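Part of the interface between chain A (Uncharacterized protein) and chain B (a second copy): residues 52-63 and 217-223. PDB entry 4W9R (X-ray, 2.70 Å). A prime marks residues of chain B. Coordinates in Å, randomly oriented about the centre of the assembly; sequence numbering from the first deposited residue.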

# COMPACT_ATOMS: atom_id res chain seq x y z
N SER A 52 -5.00 1.73 6.72
CA SER A 52 -5.81 1.22 5.62
C SER A 52 -5.43 -0.21 5.25
O SER A 52 -6.28 -1.01 4.86
N MSE A 53 -4.14 -0.54 5.37
CA MSE A 53 -3.67 -1.87 5.00
C MSE A 53 -3.94 -2.93 6.08
O MSE A 53 -4.15 -4.10 5.75
N VAL A 54 -3.95 -2.54 7.35
CA VAL A 54 -4.29 -3.50 8.40
C VAL A 54 -5.80 -3.76 8.38
O VAL A 54 -6.25 -4.84 8.74
N ARG A 55 -6.56 -2.75 7.96
CA ARG A 55 -7.99 -2.92 7.72
C ARG A 55 -8.20 -3.89 6.57
O ARG A 55 -8.99 -4.84 6.66
N TYR A 56 -7.49 -3.63 5.49
CA TYR A 56 -7.50 -4.45 4.29
C TYR A 56 -7.23 -5.92 4.61
O TYR A 56 -8.01 -6.80 4.26
N TYR A 57 -6.12 -6.17 5.29
CA TYR A 57 -5.72 -7.52 5.64
C TYR A 57 -6.70 -8.20 6.60
O TYR A 57 -6.91 -9.41 6.53
N GLU A 58 -7.30 -7.41 7.48
CA GLU A 58 -8.25 -7.95 8.45
C GLU A 58 -9.52 -8.42 7.75
O GLU A 58 -10.10 -9.43 8.13
N GLN A 59 -9.94 -7.68 6.73
CA GLN A 59 -11.15 -8.03 5.98
C GLN A 59 -10.99 -9.35 5.24
O GLN A 59 -11.96 -10.08 5.04
N PHE A 60 -9.76 -9.65 4.82
CA PHE A 60 -9.48 -10.90 4.12
C PHE A 60 -9.09 -12.02 5.09
O PHE A 60 -8.75 -13.12 4.67
N GLY A 61 -9.14 -11.71 6.38
CA GLY A 61 -8.85 -12.69 7.41
C GLY A 61 -7.38 -13.06 7.51
O GLY A 61 -7.03 -14.11 8.06
N GLU A 62 -6.51 -12.21 6.97
CA GLU A 62 -5.08 -12.47 7.02
C GLU A 62 -4.42 -11.78 8.21
O GLU A 62 -3.23 -11.96 8.47
N MSE A 63 -5.20 -11.00 8.94
CA MSE A 63 -4.71 -10.32 10.14
C MSE A 63 -5.80 -10.24 11.20
O MSE A 63 -6.98 -10.13 10.89
N VAL B 217 -1.78 -13.22 -2.88
CA VAL B 217 -2.60 -12.41 -3.77
C VAL B 217 -2.91 -11.02 -3.22
O VAL B 217 -2.65 -10.01 -3.87
N ASN B 218 -3.46 -10.98 -2.01
CA ASN B 218 -3.89 -9.72 -1.41
C ASN B 218 -2.74 -8.76 -1.16
O ASN B 218 -2.90 -7.54 -1.29
N ALA B 219 -1.58 -9.29 -0.81
CA ALA B 219 -0.39 -8.47 -0.61
C ALA B 219 0.12 -7.93 -1.94
O ALA B 219 0.66 -6.82 -2.01
N ALA B 220 -0.05 -8.71 -3.00
CA ALA B 220 0.38 -8.31 -4.33
C ALA B 220 -0.50 -7.19 -4.88
O ALA B 220 -0.01 -6.31 -5.59
N LYS B 221 -1.79 -7.24 -4.56
CA LYS B 221 -2.72 -6.23 -5.04
C LYS B 221 -2.40 -4.86 -4.45
O LYS B 221 -2.50 -3.85 -5.14
N LEU B 222 -2.01 -4.83 -3.18
CA LEU B 222 -1.62 -3.59 -2.53
C LEU B 222 -0.40 -2.99 -3.22
O LEU B 222 -0.36 -1.79 -3.50
N GLN B 223 0.58 -3.84 -3.49
CA GLN B 223 1.80 -3.40 -4.15
C GLN B 223 1.51 -2.98 -5.59
O GLN B 223 2.19 -2.12 -6.15

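This is a nearly antiparallel helix-against-helix contact between two copies of one protein, with an apolar patch around Leu222′ at one end and a polar cluster around Asn218′ and Glu62 at the other. The helix axes run at 150° and come no closer than 10.9 Å, so side chains fill the gap. Together the two stretches bury 440 Å². The register pairs Met53 with Leu222′ and Tyr57 with Asn218′.

Leu222′ and Asn218′, one helical turn apart, both point toward chain A and lose the most area to it. Leu222′ has chi1 m and chi2 t. This places it among Met53, Tyr56 and Tyr57. Leu222′ CD2 lies over the face of the Tyr56 ring, 3.6 Å from the centroid and only 5° off the ring normal, a CH-pi contact. Leu222′ CG is 3.5 Å from Tyr56 CE2. Leu222′ CD1 reaches Met53 CG at 3.8 Å and Tyr57 CZ at 3.7 Å. Met53 is a selenomethionine; it points toward chain B with chi1 m and chi2 t.

Tyr56 also points toward chain B, with chi1 t. The ring reaches across the gap and brings its hydroxyl to the backbone of the other helix. Tyr56 OH donates a hydrogen bond to Asn218′ O, at 2.8 Å. Asn218′ O also accepts a weak helical bond from Leu222′ N, at 3.4 Å. Lys221′ points toward chain A, and Lys221′ CE lies near the edge of the Tyr56 ring, 3.2 Å from Tyr56 OH. Lys221′ NZ is hydrogen-bonded elsewhere in the structure.

Tyr57 has chi1 m. Its CA-to-CB bond points sideways, but the end of the side chain comes nearer to chain B. Tyr57 OH lies 3.3 Å from Ala219′ CB, a small side chain that also points sideways. This hydroxyl finds its hydrogen bonding elsewhere in the structure.

The chain A helix ends before Phe60. Gly61 follows with positive phi in a Schellman motif, and Gly61 N bonds back to Glu58 O at 3.0 Å. Phe60 and Glu62, on the two sides of this glycine in sequence, both point toward chain B with chi1 m. Both meet the Asn218′ side chain, itself chi1 m. Asn218′ ND2 lies over one face of the Phe60 ring, 3.2 Å from Phe60 CG. Asn218′ ND2 also donates a short hydrogen bond to Glu62 OE2, at 2.5 Å.

Glu62 is extended at chi2 (t), which carries its carboxylate toward the start of the chain B stretch. Two waters link it to backbone amides there. Water 1 donates to Glu62 OE2 at 2.7 Å and accepts from Asn218′ N at 2.9 Å. Water 2 donates to Glu62 OE1 at 2.6 Å and accepts a weak bond from Ala219′ N at 2.9 Å. Each carboxylate oxygen thus has its own water, and OE2 also binds the asparagine amide directly.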

# COMPACT_ATOMS: atom_id res chain seq x y z
CB SER A 52 -5.69 2.13 4.39
OG SER A 52 -4.37 2.09 3.86
CB MSE A 53 -2.18 -1.82 4.66
CG MSE A 53 -1.89 -1.04 3.39
SE MSE A 53 -0.06 -1.24 2.72
CE MSE A 53 0.32 0.63 2.32
CB VAL A 54 -3.85 -3.04 9.81
CG1 VAL A 54 -2.33 -2.90 9.88
CG2 VAL A 54 -4.52 -1.74 10.21
CB ARG A 55 -8.66 -1.58 7.41
CG ARG A 55 -9.53 -1.03 8.52
CD ARG A 55 -10.10 0.33 8.15
NE ARG A 55 -11.00 0.84 9.18
CZ ARG A 55 -12.31 0.66 9.17
NH1 ARG A 55 -12.89 -0.01 8.19
NH2 ARG A 55 -13.05 1.17 10.15
CB TYR A 56 -6.48 -3.91 3.29
CG TYR A 56 -6.26 -4.71 2.03
CD1 TYR A 56 -7.06 -4.52 0.92
CD2 TYR A 56 -5.22 -5.62 1.94
CE1 TYR A 56 -6.85 -5.23 -0.25
CE2 TYR A 56 -5.00 -6.34 0.78
CZ TYR A 56 -5.82 -6.14 -0.31
OH TYR A 56 -5.60 -6.86 -1.46
CB TYR A 57 -4.31 -7.51 6.25
CG TYR A 57 -3.20 -7.41 5.22
CD1 TYR A 57 -3.24 -8.16 4.06
CD2 TYR A 57 -2.13 -6.55 5.42
CE1 TYR A 57 -2.23 -8.07 3.12
CE2 TYR A 57 -1.11 -6.45 4.49
CZ TYR A 57 -1.17 -7.21 3.34
OH TYR A 57 -0.16 -7.12 2.40
CB GLU A 58 -8.57 -6.91 9.52
CG GLU A 58 -9.32 -7.46 10.73
CD GLU A 58 -10.82 -7.48 10.55
OE1 GLU A 58 -11.32 -6.77 9.65
OE2 GLU A 58 -11.51 -8.20 11.30
CB GLN A 59 -11.51 -6.91 4.99
CG GLN A 59 -11.97 -5.62 5.65
CD GLN A 59 -12.23 -4.52 4.64
OE1 GLN A 59 -12.12 -4.73 3.43
NE2 GLN A 59 -12.57 -3.34 5.13
CB PHE A 60 -8.38 -10.70 3.09
CG PHE A 60 -8.83 -9.98 1.85
CD1 PHE A 60 -9.71 -10.58 0.97
CD2 PHE A 60 -8.37 -8.70 1.57
CE1 PHE A 60 -10.13 -9.91 -0.17
CE2 PHE A 60 -8.78 -8.04 0.43
CZ PHE A 60 -9.66 -8.64 -0.44
CB GLU A 62 -4.41 -12.04 5.72
CG GLU A 62 -4.99 -12.71 4.48
CD GLU A 62 -4.31 -12.26 3.20
OE1 GLU A 62 -3.43 -11.37 3.27
OE2 GLU A 62 -4.66 -12.78 2.12
CB MSE A 63 -4.23 -8.90 9.81
CG MSE A 63 -2.79 -8.81 9.33
SE MSE A 63 -2.20 -6.95 9.20
CE MSE A 63 -2.35 -6.45 11.07
CB VAL B 217 -3.92 -13.12 -4.08
CG1 VAL B 217 -4.86 -12.20 -4.83
CG2 VAL B 217 -3.66 -14.39 -4.88
CB ASN B 218 -4.64 -10.00 -0.10
CG ASN B 218 -5.95 -10.71 -0.33
OD1 ASN B 218 -6.63 -10.48 -1.33
ND2 ASN B 218 -6.32 -11.59 0.60
CB ALA B 219 0.69 -9.26 0.10
CB ALA B 220 0.38 -9.50 -5.27
CB LYS B 221 -4.16 -6.62 -4.71
CG LYS B 221 -4.66 -7.81 -5.52
CD LYS B 221 -6.18 -7.95 -5.44
CE LYS B 221 -6.63 -8.42 -4.08
NZ LYS B 221 -8.10 -8.63 -4.04
CB LEU B 222 -1.32 -3.81 -1.05
CG LEU B 222 -2.50 -4.11 -0.12
CD1 LEU B 222 -2.02 -4.23 1.32
CD2 LEU B 222 -3.59 -3.06 -0.24
CB GLN B 223 2.86 -4.50 -4.12
CG GLN B 223 3.27 -4.91 -2.72
CD GLN B 223 4.30 -6.02 -2.71
OE1 GLN B 223 5.39 -5.88 -3.25
NE2 GLN B 223 3.94 -7.15 -2.11
O HOH W 1 -3.69 -13.37 -0.30
O HOH W 2 -1.71 -11.27 1.28